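Local coordinates for appr-1-p processing domain protein (Thermus aquaticus Y51MC23, PDB 5M31) that is a macro domain protein, a compact alpha/beta fold with helices packed around a mixed beta-sheet, at residues 95-107 and 133-146. Numbering follows the deposited sequence.
Sequences HPSRMEYVEEGLK and LPWPEVKQRIQEAL
Leu106 packs against Ala145, Arg141 and Ile142 where two nearly parallel helices meet, the first turns of helix 99-116 (residues 99-107) and helix 135-146, whose axes come within 9.9 Å and cross at -19°. Its CB meets Ala145 CB at 3.9 Å, a place where a lone methyl lets the backbones draw close, while CD1 lies against the Arg141 carbonyl; the Leu106 and Ile142 side chains cross at about a right angle, CD2 toward CG1. Ile142 and Leu146 continue this apolar layer to strand 153-157, making this the tight, buried side. At the N-terminal ends the branched Leu133 sits between the Ser97-Met99 lead-in and Val102, CD1 on Val102 CG2 (3.7 Å) and CD2 beside the Ser97 carbonyl. Ser97 OG is hydrogen-bonded to Thr89 OG1.

Met99 swings CG away from its own N (chi1 -171°), and bends at chi2 and chi3 then curl the flexible thioether across, so that CE nestles against Val138 CG2 and Glu137 CB, while SD sits 3.6 Å from Arg141 CD. Beyond it the contact turns polar and opens toward solvent. The extended Arg141 chain carries NE to Glu103 OE2 (2.8 Å, N-H...O 179°), meeting the anti lone pair with carboxylate and guanidinium nearly coplanar. NH1 reaches back to Glu137 OE1 at 2.7 Å and also to Glu137 O, above that carbonyl's plane. Three bonds to two glutamates thus restrain the guanidinium's rotation, and its charge would probably help keep both ionised. Such neighbouring helices, side by side on one face of a mixed sheet, belong to the three-layer alpha/beta/alpha macro domain fold.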
ATOM      1  N   HIS A  95       6.298  15.917   3.668  1.00 23.70           N
ATOM      2  CA  HIS A  95       7.321  15.614   2.707  1.00 23.35           C
ATOM      3  C   HIS A  95       6.686  15.042   1.473  1.00 23.34           C
ATOM      4  O   HIS A  95       5.650  14.440   1.563  1.00 21.93           O
ATOM      5  CB  HIS A  95       8.265  14.536   3.244  1.00 22.12           C
ATOM      6  CG  HIS A  95       8.986  14.927   4.493  1.00 22.03           C
ATOM      7  ND1 HIS A  95       9.637  14.013   5.297  1.00 21.38           N
ATOM      8  CD2 HIS A  95       9.253  16.142   5.028  1.00 23.25           C
ATOM      9  CE1 HIS A  95      10.216  14.639   6.305  1.00 22.34           C
ATOM     10  NE2 HIS A  95       9.993  15.930   6.168  1.00 23.01           N
ATOM     11  N   PRO A  96       7.350  15.168   0.346  1.00 25.02           N
ATOM     12  CA  PRO A  96       6.864  14.470  -0.858  1.00 25.00           C
ATOM     13  C   PRO A  96       7.106  12.975  -0.691  1.00 24.62           C
ATOM     14  O   PRO A  96       7.912  12.574   0.127  1.00 25.05           O
ATOM     15  CB  PRO A  96       7.774  15.010  -1.977  1.00 26.52           C
ATOM     16  CG  PRO A  96       8.931  15.594  -1.286  1.00 28.10           C
ATOM     17  CD  PRO A  96       8.525  16.003   0.092  1.00 26.70           C
ATOM     18  N   SER A  97       6.421  12.176  -1.473  1.00 24.16           N
ATOM     19  CA  SER A  97       6.815  10.761  -1.600  1.00 23.94           C
ATOM     20  C   SER A  97       8.169  10.714  -2.294  1.00 24.24           C
ATOM     21  O   SER A  97       8.481  11.580  -3.116  1.00 25.74           O
ATOM     22  CB  SER A  97       5.785   9.978  -2.417  1.00 24.00           C
ATOM     23  OG  SER A  97       4.536   9.866  -1.754  1.00 25.90           O
ATOM     24  N   ARG A  98       8.977   9.725  -1.990  1.00 23.48           N
ATOM     25  CA  ARG A  98      10.291   9.629  -2.544  1.00 25.03           C
ATOM     26  C   ARG A  98      10.517   8.295  -3.239  1.00 24.09           C
ATOM     27  O   ARG A  98      10.159   7.249  -2.683  1.00 21.20           O
ATOM     28  CB  ARG A  98      11.249   9.678  -1.384  1.00 26.99           C
ATOM     29  CG  ARG A  98      12.636   9.702  -1.799  1.00 29.41           C
ATOM     30  CD  ARG A  98      13.328  10.808  -1.049  1.00 30.79           C
ATOM     31  NE  ARG A  98      14.678  10.746  -1.388  1.00 32.63           N
ATOM     32  CZ  ARG A  98      15.608  11.482  -0.815  1.00 33.90           C
ATOM     33  NH1 ARG A  98      15.271  12.423   0.059  1.00 34.09           N
ATOM     34  NH2 ARG A  98      16.828  11.313  -1.189  1.00 35.61           N
ATOM     35  N   MET A  99      11.183   8.338  -4.386  1.00 24.47           N
ATOM     36  CA  MET A  99      11.277   7.112  -5.228  1.00 25.11           C
ATOM     37  C   MET A  99      12.011   5.996  -4.491  1.00 23.80           C
ATOM     38  O   MET A  99      11.584   4.838  -4.513  1.00 22.81           O
ATOM     39  CB  MET A  99      11.958   7.439  -6.558  1.00 27.78           C
ATOM     40  CG  MET A  99      11.915   6.317  -7.585  1.00 29.72           C
ATOM     41  SD  MET A  99      10.239   5.955  -8.123  1.00 31.14           S
ATOM     42  CE  MET A  99       9.989   7.232  -9.334  1.00 33.07           C
ATOM     43  N   GLU A 100      13.058   6.355  -3.757  1.00 23.82           N
ATOM     44  CA  GLU A 100      13.824   5.337  -2.999  0.60 24.14           C
ATOM     45  C   GLU A 100      12.941   4.608  -1.998  1.00 22.27           C
ATOM     46  O   GLU A 100      13.068   3.359  -1.784  1.00 23.10           O
ATOM     47  CB  GLU A 100      15.021   5.998  -2.279  0.60 25.75           C
ATOM     48  CG  GLU A 100      15.650   5.140  -1.188  0.60 26.15           C
ATOM     49  CD  GLU A 100      16.772   5.851  -0.460  0.60 28.20           C
ATOM     50  OE1 GLU A 100      17.549   6.555  -1.125  0.60 29.89           O
ATOM     51  OE2 GLU A 100      16.892   5.671   0.769  0.60 28.76           O
ATOM     52  N   TYR A 101      12.022   5.318  -1.385  1.00 21.19           N
ATOM     53  CA  TYR A 101      11.188   4.785  -0.367  1.00 20.45           C
ATOM     54  C   TYR A 101      10.121   3.877  -1.012  1.00 18.79           C
ATOM     55  O   TYR A 101       9.753   2.848  -0.455  1.00 18.81           O
ATOM     56  CB  TYR A 101      10.525   5.900   0.418  1.00 20.75           C
ATOM     57  CG  TYR A 101      11.511   6.822   1.116  1.00 21.61           C
ATOM     58  CD1 TYR A 101      12.872   6.514   1.232  1.00 22.94           C
ATOM     59  CD2 TYR A 101      11.069   8.008   1.689  1.00 22.94           C
ATOM     60  CE1 TYR A 101      13.735   7.371   1.923  1.00 24.47           C
ATOM     61  CE2 TYR A 101      11.939   8.888   2.285  1.00 24.20           C
ATOM     62  CZ  TYR A 101      13.253   8.530   2.457  1.00 24.80           C
ATOM     63  OH  TYR A 101      14.085   9.436   3.099  1.00 26.71           O
ATOM     64  N   VAL A 102       9.670   4.236  -2.201  1.00 18.64           N
ATOM     65  CA  VAL A 102       8.725   3.363  -2.959  1.00 19.03           C
ATOM     66  C   VAL A 102       9.460   2.069  -3.360  1.00 19.52           C
ATOM     67  O   VAL A 102       8.901   0.956  -3.254  1.00 19.36           O
ATOM     68  CB  VAL A 102       8.161   4.134  -4.180  1.00 19.74           C
ATOM     69  CG1 VAL A 102       7.380   3.193  -5.109  1.00 19.80           C
ATOM     70  CG2 VAL A 102       7.277   5.255  -3.666  1.00 19.24           C
ATOM     71  N   GLU A 103      10.711   2.196  -3.784  1.00 21.03           N
ATOM     72  CA  GLU A 103      11.486   0.998  -4.197  1.00 22.82           C
ATOM     73  C   GLU A 103      11.651   0.035  -3.041  1.00 21.81           C
ATOM     74  O   GLU A 103      11.440  -1.180  -3.203  1.00 21.31           O
ATOM     75  CB  GLU A 103      12.839   1.366  -4.750  1.00 25.67           C
ATOM     76  CG  GLU A 103      12.755   2.170  -6.039  1.00 28.80           C
ATOM     77  CD  GLU A 103      14.038   2.917  -6.389  1.00 32.29           C
ATOM     78  OE1 GLU A 103      14.990   2.976  -5.549  1.00 34.82           O
ATOM     79  OE2 GLU A 103      14.097   3.444  -7.532  1.00 36.18           O
ATOM     80  N   GLU A 104      12.054   0.561  -1.880  1.00 21.11           N
ATOM     81  CA  GLU A 104      12.263  -0.283  -0.707  1.00 21.63           C
ATOM     82  C   GLU A 104      10.905  -0.848  -0.256  1.00 19.33           C
ATOM     83  O   GLU A 104      10.820  -2.006   0.155  1.00 19.47           O
ATOM     84  CB  GLU A 104      12.915   0.516   0.405  1.00 24.50           C
ATOM     85  CG  GLU A 104      14.291   1.008   0.011  1.00 28.41           C
ATOM     86  CD  GLU A 104      15.079   1.538   1.172  1.00 34.21           C
ATOM     87  OE1 GLU A 104      14.471   1.735   2.250  1.00 39.81           O
ATOM     88  OE2 GLU A 104      16.310   1.786   0.997  1.00 38.95           O
ATOM     89  N   GLY A 105       9.838  -0.036  -0.342  1.00 18.11           N
ATOM     90  CA  GLY A 105       8.511  -0.502   0.022  1.00 17.54           C
ATOM     91  C   GLY A 105       8.037  -1.659  -0.878  1.00 17.80           C
ATOM     92  O   GLY A 105       7.350  -2.606  -0.398  1.00 16.83           O
ATOM     93  N   LEU A 106       8.326  -1.564  -2.176  1.00 18.09           N
ATOM     94  CA  LEU A 106       7.857  -2.620  -3.110  1.00 18.53           C
ATOM     95  C   LEU A 106       8.532  -3.992  -2.808  1.00 19.44           C
ATOM     96  O   LEU A 106       7.889  -5.047  -2.894  1.00 18.83           O
ATOM     97  CB  LEU A 106       8.165  -2.219  -4.531  1.00 19.68           C
ATOM     98  CG  LEU A 106       7.146  -1.273  -5.135  1.00 19.11           C
ATOM     99  CD1 LEU A 106       7.723  -0.679  -6.394  1.00 20.53           C
ATOM    100  CD2 LEU A 106       5.838  -2.019  -5.422  1.00 19.24           C
ATOM    101  N   LYS A 107       9.820  -3.969  -2.462  1.00 20.10           N
ATOM    102  CA  LYS A 107      10.500  -5.159  -2.003  0.50 21.00           C
ATOM    103  C   LYS A 107       9.760  -5.730  -0.788  1.00 20.46           C
ATOM    104  O   LYS A 107       9.534  -6.953  -0.705  1.00 20.23           O
ATOM    105  CB  LYS A 107      11.971  -4.865  -1.645  0.50 22.84           C
ATOM    106  CG  LYS A 107      12.867  -4.524  -2.833  0.50 24.51           C
ATOM    107  CD  LYS A 107      14.342  -4.725  -2.489  0.50 26.71           C
ATOM    108  CE  LYS A 107      15.200  -4.916  -3.735  0.50 28.90           C
ATOM    109  NZ  LYS A 107      15.493  -3.651  -4.465  0.50 29.85           N
ATOM    110  N   LEU A 133       5.359  11.694  -7.675  1.00 27.76           N
ATOM    111  CA  LEU A 133       6.387  11.000  -8.401  1.00 27.43           C
ATOM    112  C   LEU A 133       5.974  10.771  -9.852  1.00 28.29           C
ATOM    113  O   LEU A 133       4.800  10.720 -10.144  1.00 28.82           O
ATOM    114  CB  LEU A 133       6.664   9.652  -7.724  1.00 25.65           C
ATOM    115  CG  LEU A 133       7.264   9.731  -6.335  1.00 24.49           C
ATOM    116  CD1 LEU A 133       7.273   8.365  -5.709  1.00 23.35           C
ATOM    117  CD2 LEU A 133       8.696  10.241  -6.420  1.00 25.41           C
ATOM    118  N   PRO A 134       6.942  10.559 -10.751  1.00 29.98           N
ATOM    119  CA  PRO A 134       6.608  10.314 -12.158  1.00 31.80           C
ATOM    120  C   PRO A 134       6.042   8.910 -12.358  1.00 31.79           C
ATOM    121  O   PRO A 134       6.712   7.899 -12.053  1.00 31.00           O
ATOM    122  CB  PRO A 134       7.953  10.498 -12.886  1.00 33.00           C
ATOM    123  CG  PRO A 134       8.983  10.305 -11.838  1.00 32.58           C
ATOM    124  CD  PRO A 134       8.396  10.713 -10.540  1.00 30.94           C
ATOM    125  N   TRP A 135       4.811   8.845 -12.849  1.00 31.95           N
ATOM    126  CA  TRP A 135       4.102   7.581 -12.948  1.00 31.86           C
ATOM    127  C   TRP A 135       4.788   6.545 -13.843  1.00 32.76           C
ATOM    128  O   TRP A 135       4.894   5.390 -13.433  1.00 31.02           O
ATOM    129  CB  TRP A 135       2.671   7.827 -13.381  1.00 32.97           C
ATOM    130  CG  TRP A 135       1.848   6.631 -13.677  1.00 33.06           C
ATOM    131  CD1 TRP A 135       1.169   6.365 -14.825  1.00 35.40           C
ATOM    132  CD2 TRP A 135       1.601   5.515 -12.795  1.00 33.13           C
ATOM    133  NE1 TRP A 135       0.498   5.157 -14.718  1.00 35.29           N
ATOM    134  CE2 TRP A 135       0.730   4.628 -13.473  1.00 33.45           C
ATOM    135  CE3 TRP A 135       2.010   5.202 -11.497  1.00 31.63           C
ATOM    136  CZ2 TRP A 135       0.282   3.429 -12.894  1.00 33.20           C
ATOM    137  CZ3 TRP A 135       1.586   4.001 -10.937  1.00 30.63           C
ATOM    138  CH2 TRP A 135       0.712   3.141 -11.634  1.00 31.89           C
ATOM    139  N   PRO A 136       5.365   6.965 -14.989  1.00 34.82           N
ATOM    140  CA  PRO A 136       6.041   5.945 -15.817  1.00 36.46           C
ATOM    141  C   PRO A 136       7.097   5.137 -15.051  1.00 35.71           C
ATOM    142  O   PRO A 136       7.180   3.924 -15.198  1.00 34.96           O
ATOM    143  CB  PRO A 136       6.690   6.777 -16.932  1.00 38.79           C
ATOM    144  CG  PRO A 136       5.788   7.957 -17.102  1.00 38.67           C
ATOM    145  CD  PRO A 136       5.141   8.222 -15.751  1.00 37.14           C
ATOM    146  N   GLU A 137       7.874   5.825 -14.229  1.00 35.97           N
ATOM    147  CA  GLU A 137       8.950   5.206 -13.474  1.00 36.21           C
ATOM    148  C   GLU A 137       8.408   4.378 -12.341  1.00 31.71           C
ATOM    149  O   GLU A 137       8.888   3.261 -12.108  1.00 32.36           O
ATOM    150  CB  GLU A 137       9.892   6.278 -12.928  1.00 39.11           C
ATOM    151  CG  GLU A 137      10.694   7.015 -14.016  1.00 44.25           C
ATOM    152  CD  GLU A 137      11.841   6.182 -14.622  1.00 49.84           C
ATOM    153  OE1 GLU A 137      12.165   5.068 -14.105  1.00 52.86           O
ATOM    154  OE2 GLU A 137      12.441   6.656 -15.621  1.00 57.11           O
ATOM    155  N   VAL A 138       7.371   4.879 -11.668  1.00 28.74           N
ATOM    156  CA  VAL A 138       6.726   4.104 -10.583  1.00 26.96           C
ATOM    157  C   VAL A 138       6.071   2.858 -11.172  1.00 27.31           C
ATOM    158  O   VAL A 138       6.223   1.753 -10.616  1.00 25.00           O
ATOM    159  CB  VAL A 138       5.726   4.952  -9.772  1.00 26.24           C
ATOM    160  CG1 VAL A 138       4.921   4.088  -8.812  1.00 25.49           C
ATOM    161  CG2 VAL A 138       6.480   6.064  -9.014  1.00 26.45           C
ATOM    162  N   LYS A 139       5.316   3.035 -12.278  1.00 28.05           N
ATOM    163  CA  LYS A 139       4.693   1.889 -12.956  1.00 30.24           C
ATOM    164  C   LYS A 139       5.748   0.827 -13.303  1.00 30.59           C
ATOM    165  O   LYS A 139       5.554  -0.344 -13.014  1.00 29.81           O
ATOM    166  CB  LYS A 139       3.929   2.338 -14.225  1.00 32.99           C
ATOM    167  CG  LYS A 139       3.108   1.230 -14.894  1.00 35.99           C
ATOM    168  CD  LYS A 139       2.330   1.771 -16.104  1.00 39.23           C
ATOM    169  CE  LYS A 139       1.343   0.744 -16.638  1.00 42.73           C
ATOM    170  NZ  LYS A 139       0.296   1.290 -17.578  1.00 46.51           N
ATOM    171  N   GLN A 140       6.898   1.255 -13.805  1.00 32.33           N
ATOM    172  CA  GLN A 140       7.978   0.345 -14.185  1.00 34.81           C
ATOM    173  C   GLN A 140       8.481  -0.455 -12.983  1.00 33.00           C
ATOM    174  O   GLN A 140       8.647  -1.679 -13.055  1.00 33.14           O
ATOM    175  CB  GLN A 140       9.119   1.131 -14.798  1.00 39.53           C
ATOM    176  CG  GLN A 140      10.184   0.273 -15.480  1.00 44.81           C
ATOM    177  CD  GLN A 140      11.289  -0.176 -14.536  1.00 48.06           C
ATOM    178  OE1 GLN A 140      11.765  -1.321 -14.607  1.00 53.32           O
ATOM    179  NE2 GLN A 140      11.743   0.739 -13.675  1.00 52.25           N
ATOM    180  N   ARG A 141       8.686   0.233 -11.865  1.00 31.21           N
ATOM    181  CA  ARG A 141       9.142  -0.425 -10.648  1.00 30.87           C
ATOM    182  C   ARG A 141       8.094  -1.380 -10.094  1.00 28.62           C
ATOM    183  O   ARG A 141       8.434  -2.427  -9.538  1.00 26.94           O
ATOM    184  CB  ARG A 141       9.512   0.612  -9.603  1.00 31.96           C
ATOM    185  CG  ARG A 141      10.811   1.313  -9.964  1.00 34.77           C
ATOM    186  CD  ARG A 141      10.951   2.647  -9.305  1.00 36.31           C
ATOM    187  NE  ARG A 141      12.255   3.260  -9.615  1.00 39.26           N
ATOM    188  CZ  ARG A 141      12.610   3.722 -10.813  1.00 42.09           C
ATOM    189  NH1 ARG A 141      11.804   3.579 -11.871  1.00 43.57           N
ATOM    190  NH2 ARG A 141      13.792   4.310 -10.965  1.00 43.06           N
ATOM    191  N   ILE A 142       6.824  -1.010 -10.203  1.00 26.59           N
ATOM    192  CA  ILE A 142       5.751  -1.920  -9.770  1.00 26.51           C
ATOM    193  C   ILE A 142       5.785  -3.186 -10.629  1.00 28.08           C
ATOM    194  O   ILE A 142       5.745  -4.300 -10.109  1.00 27.31           O
ATOM    195  CB  ILE A 142       4.385  -1.256  -9.851  1.00 25.73           C
ATOM    196  CG1 ILE A 142       4.273  -0.128  -8.812  1.00 24.16           C
ATOM    197  CG2 ILE A 142       3.276  -2.285  -9.668  1.00 25.78           C
ATOM    198  CD1 ILE A 142       3.033   0.737  -8.969  1.00 24.49           C
ATOM    199  N   GLN A 143       5.928  -3.004 -11.930  1.00 30.64           N
ATOM    200  CA  GLN A 143       5.984  -4.163 -12.860  1.00 34.99           C
ATOM    201  C   GLN A 143       7.139  -5.077 -12.541  1.00 36.23           C
ATOM    202  O   GLN A 143       6.968  -6.311 -12.458  1.00 37.38           O
ATOM    203  CB  GLN A 143       6.110  -3.682 -14.320  1.00 38.37           C
ATOM    204  CG  GLN A 143       4.925  -2.868 -14.759  1.00 41.27           C
ATOM    205  CD  GLN A 143       5.092  -2.185 -16.122  1.00 45.10           C
ATOM    206  OE1 GLN A 143       6.155  -1.658 -16.451  1.00 48.85           O
ATOM    207  NE2 GLN A 143       4.016  -2.157 -16.895  1.00 47.48           N
ATOM    208  N   GLU A 144       8.308  -4.490 -12.364  1.00 38.60           N
ATOM    209  CA  GLU A 144       9.504  -5.256 -11.996  1.00 42.29           C
ATOM    210  C   GLU A 144       9.295  -6.046 -10.716  1.00 40.71           C
ATOM    211  O   GLU A 144       9.661  -7.230 -10.629  1.00 37.97           O
ATOM    212  CB  GLU A 144      10.676  -4.330 -11.787  1.00 48.41           C
ATOM    213  CG  GLU A 144      11.307  -3.837 -13.063  1.00 54.88           C
ATOM    214  CD  GLU A 144      12.711  -3.319 -12.824  1.00 60.60           C
ATOM    215  OE1 GLU A 144      13.658  -3.920 -13.390  1.00 67.42           O
ATOM    216  OE2 GLU A 144      12.868  -2.342 -12.038  1.00 61.88           O
ATOM    217  N   ALA A 145       8.763  -5.380  -9.698  1.00 38.55           N
ATOM    218  CA  ALA A 145       8.550  -6.030  -8.400  1.00 37.64           C
ATOM    219  C   ALA A 145       7.450  -7.099  -8.414  1.00 38.56           C
ATOM    220  O   ALA A 145       7.608  -8.178  -7.831  1.00 37.92           O
ATOM    221  CB  ALA A 145       8.274  -4.988  -7.321  1.00 35.77           C
ATOM    222  N   LEU A 146       6.349  -6.829  -9.092  1.00 41.26           N
ATOM    223  CA  LEU A 146       5.093  -7.541  -8.812  1.00 43.68           C
ATOM    224  C   LEU A 146       4.609  -8.414  -9.962  1.00 54.58           C
ATOM    225  O   LEU A 146       3.491  -8.949  -9.915  1.00 55.06           O
ATOM    226  CB  LEU A 146       3.994  -6.557  -8.456  1.00 42.46           C
ATOM    227  CG  LEU A 146       4.187  -5.652  -7.256  1.00 40.77           C
ATOM    228  CD1 LEU A 146       2.880  -4.930  -6.951  1.00 40.56           C
ATOM    229  CD2 LEU A 146       4.650  -6.433  -6.034  1.00 40.45           C
TER